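Local atomic coordinates of nitrilotriacetate monooxygenase (Burkholderia pseudomallei, PDB entry 3SDO), a protein that probably acts as an FMN-dependent monooxygenase of the NtaA/SnaA/DszA family, using molecular oxygen to oxidise its organic substrate. Residues Ile10-Ala21 against Asp392-Thr401; Ala49-Ala60 against Thr90-Thr98. All coordinates share one frame; numbering follows the deposited sequence.

Overall arrangement
The two contacts take in four successive staves of one parallel barrel, in the order 393-396, 11-15, 56-59 and 94-100. Interaction 1 pairs the first and last of these strands in the chain; interaction 2 pairs the next two, and the centres of the two contacts are 10 Å apart. Strand 11-15 and residues 55-58 join them: Val14 O lies 2.8 Å from Phe58 N, and Phe12 O is equally close to Ala55 N, both probable hydrogen bonds. The C-terminal strand ends lead toward the predicted FMN site. Thr98 belongs to it, its side chain about 4 Å from that of Asp61 and about 7 Å from that of Leu15.

Interaction 1. Residues Ile10-Ala21 against Asp392-Thr401; sequences IHFGVLIQGAGA and DGFMLGLPVT
Phe12, Phe394 and Leu396 form the dense part of this contact, on the helix-facing side of the parallel strands 11-15 and 393-396. The two phenyl groups lie side by side and point the same way, Phe12 CE1 3.8 Å from Phe394 CD2 and the ring planes 32° apart. Ile10 adds its CG2 methyl, 3.6 Å from Phe394 CD2, while Leu396 sets CD1 against Phe12 CD1. The Leu396 side chain turns back beside its own N (chi1 -58°), which brings CG within 3.5 Å of Gly13 O, the very oxygen that Leu396 N donates to. Four backbone bonds knit the strands here: Phe394 N to His11 O, Gly13 N to Phe394 O, Leu396 N to Gly13 O and Leu15 N to Leu396 O. Helices 375-387 and 401-418 pack onto this apolar face, through Trp385 and Phe408 among others.

Past Leu15 the strands part and the packing gives way to water. One water gives hydrogen bonds to Leu15 O and Leu396 O and accepts from Leu398 N; a second links Leu15 O, Gln17 N and Thr401 OG1. The chains meet again around the type II' turn from Gln17 to Gly20. Thr401 grips it twice, OG1 donating to Gly18 O at 2.6 Å and N donating to Ala19 O at 2.9 Å. At the exposed margin Ala21 N bonds to Leu398 O, and Ala21 CB rests 3.4 Å from that oxygen.

A first strand paired in parallel with the last is how a TIM barrel closes, as in the luciferase-like monooxygenases, and the water-bridged end lies at the C-terminal strand ends, near the predicted FMN site.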
loop_
_atom_site.group_PDB
_atom_site.type_symbol
_atom_site.label_atom_id
_atom_site.label_comp_id
_atom_site.label_asym_id
_atom_site.label_seq_id
_atom_site.Cartn_x
_atom_site.Cartn_y
_atom_site.Cartn_z
ATOM N N ILE A 10 24.290 17.241 4.532
ATOM C CA ILE A 10 23.060 17.606 3.846
ATOM C C ILE A 10 22.223 16.347 3.652
ATOM O O ILE A 10 22.683 15.377 3.039
ATOM C CB ILE A 10 23.366 18.283 2.500
ATOM C CG1 ILE A 10 24.170 19.567 2.756
ATOM C CG2 ILE A 10 22.056 18.541 1.700
ATOM C CD1 ILE A 10 24.671 20.254 1.487
ATOM N N HIS A 11 21.016 16.326 4.233
ATOM C CA HIS A 11 20.124 15.175 4.071
ATOM C C HIS A 11 19.533 15.152 2.655
ATOM O O HIS A 11 19.228 16.198 2.091
ATOM C CB HIS A 11 18.961 15.228 5.084
ATOM C CG HIS A 11 19.388 15.302 6.521
ATOM N ND1 HIS A 11 19.734 14.182 7.253
ATOM C CD2 HIS A 11 19.496 16.356 7.370
ATOM C CE1 HIS A 11 20.064 14.552 8.482
ATOM N NE2 HIS A 11 19.918 15.864 8.583
ATOM N N PHE A 12 19.321 13.961 2.104
ATOM C CA PHE A 12 18.623 13.818 0.825
ATOM C C PHE A 12 17.529 12.794 0.881
ATOM O O PHE A 12 17.665 11.731 1.510
ATOM C CB PHE A 12 19.591 13.399 -0.270
ATOM C CG PHE A 12 20.553 14.485 -0.654
ATOM C CD1 PHE A 12 20.225 15.390 -1.624
ATOM C CD2 PHE A 12 21.768 14.601 -0.012
ATOM C CE1 PHE A 12 21.106 16.416 -1.973
ATOM C CE2 PHE A 12 22.651 15.583 -0.352
ATOM C CZ PHE A 12 22.312 16.513 -1.340
ATOM N N GLY A 13 16.459 13.101 0.166
ATOM C CA GLY A 13 15.431 12.126 -0.177
ATOM C C GLY A 13 15.349 12.042 -1.687
ATOM O O GLY A 13 15.752 12.973 -2.377
ATOM N N VAL A 14 14.798 10.954 -2.212
ATOM C CA VAL A 14 14.565 10.853 -3.657
ATOM C C VAL A 14 13.105 10.533 -3.950
ATOM O O VAL A 14 12.538 9.543 -3.444
ATOM C CB VAL A 14 15.549 9.849 -4.346
ATOM C CG1 VAL A 14 15.423 8.448 -3.764
ATOM C CG2 VAL A 14 15.355 9.833 -5.815
ATOM N N LEU A 15 12.496 11.434 -4.716
ATOM C CA LEU A 15 11.178 11.231 -5.289
ATOM C C LEU A 15 11.326 10.233 -6.415
ATOM O O LEU A 15 11.974 10.526 -7.427
ATOM C CB LEU A 15 10.610 12.541 -5.848
ATOM C CG LEU A 15 9.378 12.387 -6.783
ATOM C CD1 LEU A 15 8.205 11.829 -5.982
ATOM C CD2 LEU A 15 8.977 13.688 -7.526
ATOM N N ILE A 16 10.735 9.052 -6.280
ATOM C CA ILE A 16 10.780 8.107 -7.390
ATOM C C ILE A 16 9.444 8.159 -8.110
ATOM O O ILE A 16 8.508 7.438 -7.769
ATOM C CB ILE A 16 11.141 6.698 -6.928
ATOM C CG1 ILE A 16 12.379 6.745 -6.031
ATOM C CG2 ILE A 16 11.388 5.811 -8.123
ATOM C CD1 ILE A 16 12.825 5.385 -5.541
ATOM N N GLN A 17 9.354 9.062 -9.086
ATOM C CA GLN A 17 8.151 9.278 -9.855
ATOM C C GLN A 17 8.220 8.432 -11.130
ATOM O O GLN A 17 8.195 8.955 -12.232
ATOM C CB GLN A 17 8.030 10.757 -10.203
ATOM C CG GLN A 17 6.672 11.215 -10.680
ATOM C CD GLN A 17 5.670 11.389 -9.550
ATOM O OE1 GLN A 17 5.716 10.671 -8.557
ATOM N NE2 GLN A 17 4.721 12.314 -9.726
ATOM N N GLY A 18 8.288 7.114 -10.952
ATOM C CA GLY A 18 8.407 6.196 -12.063
ATOM C C GLY A 18 9.540 6.613 -12.965
ATOM O O GLY A 18 10.659 6.852 -12.501
ATOM N N ALA A 19 9.218 6.793 -14.233
ATOM C CA ALA A 19 10.191 7.192 -15.253
ATOM C C ALA A 19 10.929 8.477 -14.954
ATOM O O ALA A 19 12.083 8.629 -15.363
ATOM C CB ALA A 19 9.518 7.292 -16.636
ATOM N N GLY A 20 10.274 9.423 -14.287
ATOM C CA GLY A 20 10.917 10.684 -13.962
ATOM C C GLY A 20 9.944 11.787 -13.614
ATOM O O GLY A 20 8.745 11.669 -13.848
ATOM N N ALA A 21 10.479 12.861 -13.060
ATOM C CA ALA A 21 9.686 14.044 -12.728
ATOM C C ALA A 21 9.195 14.737 -13.993
ATOM O O ALA A 21 8.147 15.401 -13.974
ATOM C CB ALA A 21 10.490 15.017 -11.871
ATOM N N ASP A 392 17.571 22.328 4.836
ATOM C CA ASP A 392 18.287 21.415 5.739
ATOM C C ASP A 392 18.724 20.162 4.973
ATOM O O ASP A 392 19.440 19.296 5.489
ATOM C CB ASP A 392 17.380 20.964 6.888
ATOM C CG ASP A 392 16.957 22.111 7.788
ATOM O OD1 ASP A 392 17.807 22.960 8.062
ATOM O OD2 ASP A 392 15.766 22.162 8.205
ATOM N N GLY A 393 18.222 20.055 3.754
ATOM C CA GLY A 393 18.392 18.898 2.903
ATOM C C GLY A 393 17.582 19.141 1.654
ATOM O O GLY A 393 16.987 20.217 1.514
ATOM N N PHE A 394 17.569 18.171 0.738
ATOM C CA PHE A 394 16.849 18.327 -0.513
ATOM C C PHE A 394 16.025 17.102 -0.882
ATOM O O PHE A 394 16.429 15.978 -0.633
ATOM C CB PHE A 394 17.813 18.611 -1.654
ATOM C CG PHE A 394 18.596 19.862 -1.472
ATOM C CD1 PHE A 394 18.059 21.075 -1.834
ATOM C CD2 PHE A 394 19.873 19.826 -0.924
ATOM C CE1 PHE A 394 18.786 22.266 -1.644
ATOM C CE2 PHE A 394 20.588 20.994 -0.727
ATOM C CZ PHE A 394 20.037 22.218 -1.111
ATOM N N MET A 395 14.878 17.346 -1.493
ATOM C CA MET A 395 14.085 16.300 -2.137
ATOM C C MET A 395 14.472 16.256 -3.615
ATOM O O MET A 395 14.157 17.184 -4.364
ATOM C CB MET A 395 12.598 16.622 -1.980
ATOM C CG MET A 395 11.641 15.541 -2.447
ATOM S SD MET A 395 11.420 14.197 -1.249
ATOM C CE MET A 395 10.495 15.004 0.101
ATOM N N LEU A 396 15.130 15.186 -4.040
ATOM C CA LEU A 396 15.573 15.055 -5.428
ATOM C C LEU A 396 14.411 14.611 -6.291
ATOM O O LEU A 396 13.856 13.535 -6.080
ATOM C CB LEU A 396 16.719 14.060 -5.533
ATOM C CG LEU A 396 17.927 14.423 -4.682
ATOM C CD1 LEU A 396 18.768 13.173 -4.410
ATOM C CD2 LEU A 396 18.746 15.521 -5.382
ATOM N N GLY A 397 14.038 15.473 -7.239
ATOM C CA GLY A 397 12.999 15.188 -8.220
ATOM C C GLY A 397 13.633 15.234 -9.585
ATOM O O GLY A 397 13.538 16.248 -10.276
ATOM N N LEU A 398 14.298 14.147 -9.975
ATOM C CA LEU A 398 15.128 14.180 -11.174
ATOM C C LEU A 398 14.258 14.059 -12.424
ATOM O O LEU A 398 13.327 13.260 -12.462
ATOM C CB LEU A 398 16.210 13.104 -11.137
ATOM C CG LEU A 398 17.215 13.397 -10.016
ATOM C CD1 LEU A 398 17.726 12.128 -9.375
ATOM C CD2 LEU A 398 18.348 14.317 -10.534
ATOM N N PRO A 399 14.554 14.872 -13.455
ATOM C CA PRO A 399 13.723 14.859 -14.649
ATOM C C PRO A 399 13.535 13.437 -15.237
ATOM O O PRO A 399 12.435 13.069 -15.640
ATOM C CB PRO A 399 14.492 15.786 -15.617
ATOM C CG PRO A 399 15.202 16.703 -14.766
ATOM C CD PRO A 399 15.614 15.890 -13.545
ATOM N N VAL A 400 14.612 12.652 -15.250
ATOM C CA VAL A 400 14.585 11.261 -15.694
ATOM C C VAL A 400 15.277 10.440 -14.596
ATOM O O VAL A 400 16.434 10.696 -14.275
ATOM C CB VAL A 400 15.300 11.089 -17.067
ATOM C CG1 VAL A 400 15.415 9.606 -17.445
ATOM C CG2 VAL A 400 14.558 11.856 -18.182
ATOM N N THR A 401 14.555 9.487 -14.013
ATOM C CA THR A 401 15.011 8.740 -12.838
ATOM C C THR A 401 16.237 7.839 -13.130
ATOM O O THR A 401 17.005 7.509 -12.220
ATOM C CB THR A 401 13.872 7.857 -12.275
ATOM O OG1 THR A 401 12.628 8.592 -12.262
ATOM C CG2 THR A 401 14.205 7.385 -10.869
HETATM O O HOH W 1 14.051 11.782 -8.604
HETATM O O HOH W 2 11.820 10.737 -10.371
#

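Interaction 2. Residues Ala49-Ala60 against Thr90-Thr98; sequences AENAGIAFAFIA and TSKIGLVGT
Glu50 OE2 is gripped by three consecutive backbone N-H groups, those of Ser91, Lys92 and Ile93. The side chain leaves the helix fully extended (chi1 178°), long enough to carry the carboxylate into the bend before strand 94-98. Ser91 N uses the syn lone pair and Ile93 N the anti one, whereas Lys92 N, at 2.6 Å from OE2, comes from above the carboxylate plane. Such a cluster of donors would favour the ionised form. Beside it, Ile93 is pressed under the helix end, with CD1 3.8 Å from Ala49 CB and CG1 3.6 Å from Phe56 CA.

From there the strands run on in parallel, five backbone bonds leading from Gly94 N to Ala55 O up to Thr98 N to Ile59 O. Val96 splits its two methyls between two rings: CG2 touches Phe56 CD2 and CG1 touches Phe58 CD1, each pair 3.7 Å apart. Thr98 OG1 sits at the edge of the Phe58 ring, 3.4 Å from CE1, and is hydrogen-bonded to Asn127 ND2; this threonine is a predicted FMN ligand.

Further out, a Schellman motif at Gly53 ends helix 39-51. Thr90 OG1 bonds to Leu86 O and to Arg123, and Arg123 also reaches Ile93 O, tying down the bend. Ile59 and Leu95 face helix 79-88, while Ile54 packs on helix 401-418. On the other face Phe56 and Phe58 meet Phe217 and Phe237 inside the barrel, and strand 11-15 runs along the far edge of 56-59.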
loop_
_atom_site.group_PDB
_atom_site.type_symbol
_atom_site.label_atom_id
_atom_site.label_comp_id
_atom_site.label_asym_id
_atom_site.label_seq_id
_atom_site.Cartn_x
_atom_site.Cartn_y
_atom_site.Cartn_z
ATOM N N ALA A 49 19.808 4.518 -4.740
ATOM C CA ALA A 49 19.776 5.605 -3.768
ATOM C C ALA A 49 20.301 5.163 -2.391
ATOM O O ALA A 49 21.115 5.856 -1.780
ATOM C CB ALA A 49 18.349 6.187 -3.652
ATOM N N GLU A 50 19.846 4.003 -1.932
ATOM C CA GLU A 50 20.230 3.482 -0.630
ATOM C C GLU A 50 21.745 3.269 -0.556
ATOM O O GLU A 50 22.388 3.593 0.444
ATOM C CB GLU A 50 19.504 2.160 -0.339
ATOM C CG GLU A 50 19.887 1.520 0.987
ATOM C CD GLU A 50 19.068 0.272 1.289
ATOM O OE1 GLU A 50 19.248 -0.749 0.580
ATOM O OE2 GLU A 50 18.228 0.319 2.219
ATOM N N ASN A 51 22.313 2.703 -1.609
ATOM C CA ASN A 51 23.743 2.421 -1.591
ATOM C C ASN A 51 24.608 3.706 -1.562
ATOM O O ASN A 51 25.764 3.660 -1.153
ATOM C CB ASN A 51 24.110 1.573 -2.802
ATOM C CG ASN A 51 23.618 0.146 -2.690
ATOM O OD1 ASN A 51 23.208 -0.311 -1.614
ATOM N ND2 ASN A 51 23.712 -0.589 -3.800
ATOM N N ALA A 52 24.031 4.833 -1.987
ATOM C CA ALA A 52 24.707 6.140 -2.002
ATOM C C ALA A 52 24.532 6.917 -0.686
ATOM O O ALA A 52 25.099 8.005 -0.502
ATOM C CB ALA A 52 24.155 6.967 -3.183
ATOM N N GLY A 53 23.727 6.382 0.220
ATOM C CA GLY A 53 23.454 7.058 1.481
ATOM C C GLY A 53 22.315 8.065 1.471
ATOM O O GLY A 53 22.180 8.865 2.399
ATOM N N ILE A 54 21.470 8.014 0.450
ATOM C CA ILE A 54 20.258 8.822 0.432
ATOM C C ILE A 54 19.316 8.316 1.538
ATOM O O ILE A 54 19.125 7.127 1.721
ATOM C CB ILE A 54 19.617 8.843 -0.990
ATOM C CG1 ILE A 54 20.525 9.618 -1.932
ATOM C CG2 ILE A 54 18.236 9.491 -0.984
ATOM C CD1 ILE A 54 20.076 9.649 -3.404
ATOM N N ALA A 55 18.759 9.239 2.298
ATOM C CA ALA A 55 18.050 8.890 3.558
ATOM C C ALA A 55 16.681 8.236 3.348
ATOM O O ALA A 55 16.257 7.404 4.153
ATOM C CB ALA A 55 17.860 10.137 4.396
ATOM N N PHE A 56 15.945 8.661 2.325
ATOM C CA PHE A 56 14.599 8.098 2.107
ATOM C C PHE A 56 14.205 8.121 0.633
ATOM O O PHE A 56 14.706 8.942 -0.135
ATOM C CB PHE A 56 13.524 8.790 2.991
ATOM C CG PHE A 56 13.360 10.236 2.738
ATOM C CD1 PHE A 56 14.209 11.145 3.328
ATOM C CD2 PHE A 56 12.368 10.715 1.872
ATOM C CE1 PHE A 56 14.070 12.510 3.079
ATOM C CE2 PHE A 56 12.237 12.058 1.621
ATOM C CZ PHE A 56 13.091 12.962 2.212
ATOM N N ALA A 57 13.360 7.163 0.257
ATOM C CA ALA A 57 12.641 7.165 -1.012
ATOM C C ALA A 57 11.235 7.689 -0.724
ATOM O O ALA A 57 10.630 7.301 0.283
ATOM C CB ALA A 57 12.585 5.728 -1.617
ATOM N N PHE A 58 10.741 8.569 -1.599
ATOM C CA PHE A 58 9.436 9.198 -1.478
ATOM C C PHE A 58 8.569 8.822 -2.696
ATOM O O PHE A 58 8.980 8.982 -3.852
ATOM C CB PHE A 58 9.586 10.722 -1.337
ATOM C CG PHE A 58 8.280 11.494 -1.430
ATOM C CD1 PHE A 58 7.161 11.086 -0.731
ATOM C CD2 PHE A 58 8.186 12.625 -2.220
ATOM C CE1 PHE A 58 5.949 11.788 -0.826
ATOM C CE2 PHE A 58 6.987 13.343 -2.323
ATOM C CZ PHE A 58 5.869 12.925 -1.634
ATOM N N ILE A 59 7.403 8.263 -2.398
ATOM C CA ILE A 59 6.400 7.861 -3.370
ATOM C C ILE A 59 5.241 8.822 -3.220
ATOM O O ILE A 59 4.485 8.751 -2.241
ATOM C CB ILE A 59 5.935 6.412 -3.146
ATOM C CG1 ILE A 59 7.128 5.455 -3.227
ATOM C CG2 ILE A 59 4.886 5.987 -4.201
ATOM C CD1 ILE A 59 7.888 5.516 -4.578
ATOM N N ALA A 60 5.167 9.761 -4.162
ATOM C CA ALA A 60 4.067 10.697 -4.292
ATOM C C ALA A 60 2.853 9.937 -4.818
ATOM O O ALA A 60 2.968 8.795 -5.240
ATOM C CB ALA A 60 4.440 11.858 -5.270
ATOM N N THR A 90 15.213 -3.883 0.649
ATOM C CA THR A 90 16.168 -2.878 1.053
ATOM C C THR A 90 16.437 -3.121 2.532
ATOM O O THR A 90 15.913 -4.067 3.111
ATOM C CB THR A 90 15.633 -1.438 0.804
ATOM O OG1 THR A 90 14.369 -1.236 1.475
ATOM C CG2 THR A 90 15.478 -1.150 -0.700
ATOM N N SER A 91 17.240 -2.274 3.155
ATOM C CA SER A 91 17.525 -2.432 4.580
ATOM C C SER A 91 17.586 -1.131 5.403
ATOM O O SER A 91 17.274 -1.158 6.594
ATOM C CB SER A 91 18.817 -3.238 4.754
ATOM O OG SER A 91 19.878 -2.610 4.080
ATOM N N LYS A 92 17.988 -0.013 4.802
ATOM C CA LYS A 92 18.216 1.231 5.568
ATOM C C LYS A 92 17.352 2.376 5.099
ATOM O O LYS A 92 16.966 3.236 5.901
ATOM C CB LYS A 92 19.653 1.751 5.402
ATOM C CG LYS A 92 20.760 0.928 5.908
ATOM C CD LYS A 92 22.105 1.736 5.826
ATOM C CE LYS A 92 22.206 2.811 6.954
ATOM N NZ LYS A 92 23.615 3.238 7.326
ATOM N N ILE A 93 17.123 2.454 3.791
ATOM C CA ILE A 93 16.492 3.631 3.219
ATOM C C ILE A 93 15.061 3.825 3.752
ATOM O O ILE A 93 14.291 2.870 3.901
ATOM C CB ILE A 93 16.551 3.621 1.694
ATOM C CG1 ILE A 93 16.225 5.006 1.115
ATOM C CG2 ILE A 93 15.588 2.570 1.114
ATOM C CD1 ILE A 93 16.680 5.176 -0.356
ATOM N N GLY A 94 14.713 5.063 4.059
ATOM C CA GLY A 94 13.355 5.377 4.498
ATOM C C GLY A 94 12.333 5.195 3.392
ATOM O O GLY A 94 12.660 5.175 2.204
ATOM N N LEU A 95 11.083 5.031 3.797
ATOM C CA LEU A 95 10.005 4.632 2.889
ATOM C C LEU A 95 8.834 5.546 3.149
ATOM O O LEU A 95 8.033 5.290 4.059
ATOM C CB LEU A 95 9.621 3.181 3.173
ATOM C CG LEU A 95 10.788 2.205 3.081
ATOM C CD1 LEU A 95 10.431 0.867 3.795
ATOM C CD2 LEU A 95 11.158 1.981 1.609
ATOM N N VAL A 96 8.740 6.607 2.352
ATOM C CA VAL A 96 7.793 7.669 2.596
ATOM C C VAL A 96 6.715 7.643 1.519
ATOM O O VAL A 96 7.014 7.678 0.316
ATOM C CB VAL A 96 8.497 9.016 2.605
ATOM C CG1 VAL A 96 7.488 10.166 2.824
ATOM C CG2 VAL A 96 9.598 9.013 3.680
ATOM N N GLY A 97 5.467 7.606 1.969
ATOM C CA GLY A 97 4.330 7.505 1.088
ATOM C C GLY A 97 3.252 8.537 1.274
ATOM O O GLY A 97 2.857 8.874 2.391
ATOM N N THR A 98 2.751 9.045 0.160
ATOM C CA THR A 98 1.612 9.957 0.203
ATOM C C THR A 98 0.290 9.239 0.505
ATOM O O THR A 98 0.003 8.184 -0.041
ATOM C CB THR A 98 1.488 10.740 -1.128
ATOM O OG1 THR A 98 2.575 11.659 -1.233
ATOM C CG2 THR A 98 0.175 11.516 -1.211
#